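Long-range contact in TqaA (Penicillium aethiopicum, PDB 5DLK), which probably closes a nonribosomal peptide into a macrocycle through its C-terminal condensation-like domain, using a phosphopantetheine-carried substrate: residues V184-N198 with N392-S404. Residues are numbered along the deposited sequence; the frame is centred on the assembly and turned at random.
Sequences VSIPKLFSDFAAIYN and NIDLSFSLPLRGS
N198 reaches from the end of helix 186-197 to the backbone of P400-R402, and the clasp shows how a condensation-type domain ties its two halves together: the loop 392-404 leaves strand 386-390 of one sheet and runs along the helix to strand 407-415 of the other. One amide does the gripping. Its ND2 donates to P400 O, 3.0 Å away and in the amide plane, in an almost straight bond (174°), while OD1 accepts R402 N at 2.7 Å, the donor tilted from the carbonyl plane. With both ends held, the amide's rotation is fixed. P400 centres an inverse gamma turn, closed by L401 N to L399 O, and its own carbonyl is the one N198 takes up.

Beside this clasp the contact is greasy. L399, its CG set opposite the backbone N (chi1 -165°), sends CD1 obliquely to the F193 ring and to within 3.3 Å of F190 O. A194 CB meets P400 CD at 3.6 Å, and L401 CD2 packs obliquely on the Y197 ring. Earlier along the helix, F397 CD2 approaches the edge of the F190 ring, 4.0 Å from F190 CE2. Strand 67-75 adjoins this layer, with W72 and Y70 edge-to-face with F190 and I74 touching L401.

At the N-terminal end, I393 lies beside G183 and V184 beside N311, which, like N392, bind phosphopantetheine in this protein, though none is bound here. At the other end, Y197 OH is hydrogen-bonded to N80 N and donates to a water 2.7 Å away, which passes a hydrogen bond to R402 O at 2.6 Å.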
loop_
_atom_site.group_PDB
_atom_site.type_symbol
_atom_site.label_atom_id
_atom_site.label_comp_id
_atom_site.label_asym_id
_atom_site.label_seq_id
_atom_site.Cartn_x
_atom_site.Cartn_y
_atom_site.Cartn_z
ATOM N N VAL A 184 0.918 -2.623 -7.035
ATOM C CA VAL A 184 1.049 -2.509 -8.481
ATOM C C VAL A 184 2.490 -2.270 -8.917
ATOM O O VAL A 184 2.927 -2.813 -9.930
ATOM C CB VAL A 184 0.155 -1.358 -9.043
ATOM C CG1 VAL A 184 0.527 -1.018 -10.491
ATOM C CG2 VAL A 184 -1.316 -1.742 -8.947
ATOM N N SER A 185 3.238 -1.469 -8.159
ATOM C CA SER A 185 4.523 -0.991 -8.671
ATOM C C SER A 185 5.748 -1.662 -8.040
ATOM O O SER A 185 6.840 -1.582 -8.598
ATOM C CB SER A 185 4.629 0.538 -8.521
ATOM O OG SER A 185 4.649 0.961 -7.165
ATOM N N ILE A 186 5.585 -2.340 -6.907
ATOM C CA ILE A 186 6.734 -3.050 -6.331
ATOM C C ILE A 186 7.337 -4.120 -7.275
ATOM O O ILE A 186 8.557 -4.315 -7.253
ATOM C CB ILE A 186 6.400 -3.689 -4.940
ATOM C CG1 ILE A 186 7.683 -4.173 -4.245
ATOM C CG2 ILE A 186 5.359 -4.800 -5.017
ATOM C CD1 ILE A 186 8.660 -3.064 -3.947
ATOM N N PRO A 187 6.525 -4.784 -8.135
ATOM C CA PRO A 187 7.250 -5.702 -9.024
ATOM C C PRO A 187 8.128 -4.973 -10.036
ATOM O O PRO A 187 9.065 -5.570 -10.577
ATOM C CB PRO A 187 6.124 -6.474 -9.736
ATOM C CG PRO A 187 4.915 -6.291 -8.859
ATOM C CD PRO A 187 5.068 -4.885 -8.358
ATOM N N LYS A 188 7.846 -3.692 -10.254
ATOM C CA LYS A 188 8.612 -2.879 -11.182
ATOM C C LYS A 188 9.959 -2.504 -10.561
ATOM O O LYS A 188 10.957 -2.336 -11.265
ATOM C CB LYS A 188 7.828 -1.620 -11.568
ATOM C CG LYS A 188 8.143 -1.080 -12.953
ATOM C CD LYS A 188 7.626 -2.012 -14.031
ATOM C CE LYS A 188 7.976 -1.499 -15.416
ATOM N NZ LYS A 188 7.432 -2.378 -16.494
ATOM N N LEU A 189 9.986 -2.352 -9.242
ATOM C CA LEU A 189 11.247 -2.115 -8.554
ATOM C C LEU A 189 12.171 -3.308 -8.826
ATOM O O LEU A 189 13.355 -3.137 -9.149
ATOM C CB LEU A 189 11.023 -1.910 -7.041
ATOM C CG LEU A 189 12.185 -1.443 -6.147
ATOM C CD1 LEU A 189 11.686 -0.824 -4.839
ATOM C CD2 LEU A 189 13.131 -2.585 -5.832
ATOM N N PHE A 190 11.622 -4.513 -8.702
ATOM C CA PHE A 190 12.426 -5.730 -8.847
ATOM C C PHE A 190 12.842 -5.971 -10.301
ATOM O O PHE A 190 13.982 -6.354 -10.565
ATOM C CB PHE A 190 11.663 -6.948 -8.315
ATOM C CG PHE A 190 11.307 -6.863 -6.853
ATOM C CD1 PHE A 190 12.170 -6.261 -5.940
ATOM C CD2 PHE A 190 10.099 -7.374 -6.398
ATOM C CE1 PHE A 190 11.838 -6.184 -4.593
ATOM C CE2 PHE A 190 9.758 -7.311 -5.054
ATOM C CZ PHE A 190 10.629 -6.714 -4.147
ATOM N N SER A 191 11.929 -5.752 -11.247
ATOM C CA SER A 191 12.247 -5.979 -12.662
ATOM C C SER A 191 13.227 -4.923 -13.203
ATOM O O SER A 191 14.097 -5.251 -14.007
ATOM C CB SER A 191 10.969 -6.032 -13.513
ATOM O OG SER A 191 10.307 -4.783 -13.562
ATOM N N ASP A 192 13.110 -3.675 -12.744
ATOM C CA ASP A 192 14.103 -2.647 -13.046
ATOM C C ASP A 192 15.478 -3.006 -12.473
ATOM O O ASP A 192 16.493 -2.820 -13.144
ATOM C CB ASP A 192 13.672 -1.282 -12.514
ATOM C CG ASP A 192 12.608 -0.620 -13.385
ATOM O OD1 ASP A 192 12.042 -1.307 -14.270
ATOM O OD2 ASP A 192 12.340 0.586 -13.175
ATOM N N PHE A 193 15.515 -3.502 -11.237
ATOM C CA PHE A 193 16.785 -3.918 -10.632
ATOM C C PHE A 193 17.462 -4.980 -11.503
ATOM O O PHE A 193 18.625 -4.838 -11.883
ATOM C CB PHE A 193 16.582 -4.465 -9.208
ATOM C CG PHE A 193 17.874 -4.739 -8.473
ATOM C CD1 PHE A 193 18.597 -5.904 -8.714
ATOM C CD2 PHE A 193 18.351 -3.848 -7.523
ATOM C CE1 PHE A 193 19.782 -6.159 -8.042
ATOM C CE2 PHE A 193 19.534 -4.101 -6.840
ATOM C CZ PHE A 193 20.249 -5.259 -7.103
ATOM N N ALA A 194 16.721 -6.030 -11.826
ATOM C CA ALA A 194 17.258 -7.122 -12.623
ATOM C C ALA A 194 17.736 -6.623 -13.985
ATOM O O ALA A 194 18.826 -6.983 -14.434
ATOM C CB ALA A 194 16.230 -8.206 -12.787
ATOM N N ALA A 195 16.931 -5.781 -14.626
ATOM C CA ALA A 195 17.271 -5.239 -15.937
ATOM C C ALA A 195 18.551 -4.407 -15.895
ATOM O O ALA A 195 19.369 -4.472 -16.816
ATOM C CB ALA A 195 16.108 -4.400 -16.488
ATOM N N ILE A 196 18.734 -3.637 -14.825
ATOM C CA ILE A 196 19.922 -2.804 -14.695
ATOM C C ILE A 196 21.150 -3.684 -14.473
ATOM O O ILE A 196 22.193 -3.474 -15.100
ATOM C CB ILE A 196 19.792 -1.794 -13.551
ATOM C CG1 ILE A 196 18.746 -0.733 -13.906
ATOM C CG2 ILE A 196 21.141 -1.140 -13.252
ATOM C CD1 ILE A 196 18.363 0.156 -12.740
ATOM N N TYR A 197 21.015 -4.679 -13.599
ATOM C CA TYR A 197 22.078 -5.657 -13.388
ATOM C C TYR A 197 22.395 -6.418 -14.681
ATOM O O TYR A 197 23.564 -6.635 -15.014
ATOM C CB TYR A 197 21.687 -6.635 -12.279
ATOM C CG TYR A 197 22.729 -7.695 -11.988
ATOM C CD1 TYR A 197 23.726 -7.471 -11.049
ATOM C CD2 TYR A 197 22.709 -8.917 -12.647
ATOM C CE1 TYR A 197 24.680 -8.438 -10.774
ATOM C CE2 TYR A 197 23.655 -9.886 -12.380
ATOM C CZ TYR A 197 24.638 -9.642 -11.441
ATOM O OH TYR A 197 25.584 -10.603 -11.174
ATOM N N ASN A 198 21.353 -6.822 -15.403
ATOM C CA ASN A 198 21.516 -7.574 -16.651
ATOM C C ASN A 198 21.945 -6.698 -17.821
ATOM O O ASN A 198 22.100 -7.183 -18.945
ATOM C CB ASN A 198 20.221 -8.284 -17.026
ATOM C CG ASN A 198 19.864 -9.386 -16.074
ATOM O OD1 ASN A 198 20.712 -9.896 -15.344
ATOM N ND2 ASN A 198 18.593 -9.773 -16.076
ATOM N N ASN A 392 -5.606 -7.907 -5.656
ATOM C CA ASN A 392 -5.578 -8.332 -7.055
ATOM C C ASN A 392 -4.273 -7.862 -7.708
ATOM O O ASN A 392 -4.256 -7.152 -8.722
ATOM C CB ASN A 392 -6.814 -7.812 -7.819
ATOM C CG ASN A 392 -6.922 -6.291 -7.814
ATOM O OD1 ASN A 392 -6.543 -5.625 -6.849
ATOM N ND2 ASN A 392 -7.448 -5.736 -8.908
ATOM N N ILE A 393 -3.180 -8.279 -7.084
ATOM C CA ILE A 393 -1.817 -7.891 -7.438
ATOM C C ILE A 393 -0.941 -9.144 -7.442
ATOM O O ILE A 393 -1.403 -10.221 -7.080
ATOM C CB ILE A 393 -1.245 -6.891 -6.416
ATOM C CG1 ILE A 393 -1.445 -7.485 -5.004
ATOM C CG2 ILE A 393 -1.903 -5.528 -6.583
ATOM C CD1 ILE A 393 -0.933 -6.649 -3.852
ATOM N N ASP A 394 0.318 -9.003 -7.844
ATOM C CA ASP A 394 1.261 -10.106 -7.736
ATOM C C ASP A 394 1.372 -10.577 -6.292
ATOM O O ASP A 394 1.534 -9.772 -5.367
ATOM C CB ASP A 394 2.652 -9.715 -8.244
ATOM C CG ASP A 394 2.697 -9.498 -9.740
ATOM O OD1 ASP A 394 1.684 -9.766 -10.420
ATOM O OD2 ASP A 394 3.763 -9.069 -10.242
ATOM N N LEU A 395 1.284 -11.888 -6.117
ATOM C CA LEU A 395 1.448 -12.515 -4.813
ATOM C C LEU A 395 2.789 -13.251 -4.742
ATOM O O LEU A 395 3.170 -13.729 -3.677
ATOM C CB LEU A 395 0.296 -13.485 -4.529
ATOM C CG LEU A 395 -1.113 -12.871 -4.526
ATOM C CD1 LEU A 395 -2.184 -13.936 -4.290
ATOM C CD2 LEU A 395 -1.227 -11.784 -3.479
ATOM N N SER A 396 3.476 -13.331 -5.884
ATOM C CA SER A 396 4.800 -13.968 -6.003
ATOM C C SER A 396 5.758 -13.032 -6.724
ATOM O O SER A 396 5.333 -12.239 -7.549
ATOM C CB SER A 396 4.713 -15.288 -6.778
ATOM O OG SER A 396 3.711 -16.141 -6.258
ATOM N N PHE A 397 7.056 -13.137 -6.437
ATOM C CA PHE A 397 8.025 -12.167 -6.947
ATOM C C PHE A 397 9.309 -12.827 -7.432
ATOM O O PHE A 397 9.676 -13.909 -6.960
ATOM C CB PHE A 397 8.342 -11.137 -5.859
ATOM C CG PHE A 397 7.115 -10.574 -5.231
ATOM C CD1 PHE A 397 6.526 -11.206 -4.136
ATOM C CD2 PHE A 397 6.495 -9.462 -5.784
ATOM C CE1 PHE A 397 5.338 -10.713 -3.589
ATOM C CE2 PHE A 397 5.321 -8.963 -5.243
ATOM C CZ PHE A 397 4.745 -9.587 -4.145
ATOM N N SER A 398 9.990 -12.174 -8.371
ATOM C CA SER A 398 11.244 -12.721 -8.884
ATOM C C SER A 398 12.269 -11.656 -9.267
ATOM O O SER A 398 11.936 -10.513 -9.589
ATOM C CB SER A 398 10.970 -13.626 -10.087
ATOM O OG SER A 398 10.450 -12.886 -11.171
ATOM N N LEU A 399 13.537 -12.053 -9.211
ATOM C CA LEU A 399 14.647 -11.173 -9.550
ATOM C C LEU A 399 15.552 -11.954 -10.486
ATOM O O LEU A 399 16.515 -12.578 -10.042
ATOM C CB LEU A 399 15.405 -10.730 -8.295
ATOM C CG LEU A 399 16.359 -9.543 -8.398
ATOM C CD1 LEU A 399 15.572 -8.245 -8.420
ATOM C CD2 LEU A 399 17.361 -9.552 -7.255
ATOM N N PRO A 400 15.215 -11.955 -11.782
ATOM C CA PRO A 400 15.869 -12.824 -12.765
ATOM C C PRO A 400 17.273 -12.350 -13.162
ATOM O O PRO A 400 17.490 -11.944 -14.308
ATOM C CB PRO A 400 14.906 -12.771 -13.958
ATOM C CG PRO A 400 14.266 -11.418 -13.856
ATOM C CD PRO A 400 14.139 -11.144 -12.381
ATOM N N LEU A 401 18.215 -12.406 -12.224
ATOM C CA LEU A 401 19.599 -12.027 -12.512
ATOM C C LEU A 401 20.239 -13.018 -13.495
ATOM O O LEU A 401 20.108 -14.231 -13.333
ATOM C CB LEU A 401 20.422 -11.952 -11.219
ATOM C CG LEU A 401 19.879 -11.033 -10.118
ATOM C CD1 LEU A 401 20.874 -10.893 -8.964
ATOM C CD2 LEU A 401 19.507 -9.673 -10.694
ATOM N N ARG A 402 20.921 -12.491 -14.510
ATOM C CA ARG A 402 21.549 -13.318 -15.544
ATOM C C ARG A 402 22.835 -13.971 -15.026
ATOM O O ARG A 402 23.625 -13.334 -14.333
ATOM C CB ARG A 402 21.840 -12.468 -16.790
ATOM C CG ARG A 402 22.192 -13.233 -18.073
ATOM C CD ARG A 402 21.681 -14.674 -18.056
ATOM N NE ARG A 402 22.449 -15.544 -18.946
ATOM C CZ ARG A 402 22.390 -16.875 -18.937
ATOM N NH1 ARG A 402 21.605 -17.509 -18.072
ATOM N NH2 ARG A 402 23.130 -17.575 -19.788
ATOM N N GLY A 403 23.024 -15.244 -15.363
ATOM C CA GLY A 403 24.218 -15.985 -14.997
ATOM C C GLY A 403 24.027 -17.474 -15.231
ATOM O O GLY A 403 22.914 -17.978 -15.110
ATOM N N SER A 404 25.108 -18.180 -15.559
ATOM C CA SER A 404 25.034 -19.615 -15.851
ATOM C C SER A 404 24.566 -20.406 -14.636
ATOM O O SER A 404 23.643 -21.219 -14.724
ATOM C CB SER A 404 26.392 -20.143 -16.331
ATOM O OG SER A 404 27.460 -19.526 -15.631
HETATM O O HOH W 1 25.783 -12.502 -13.049
#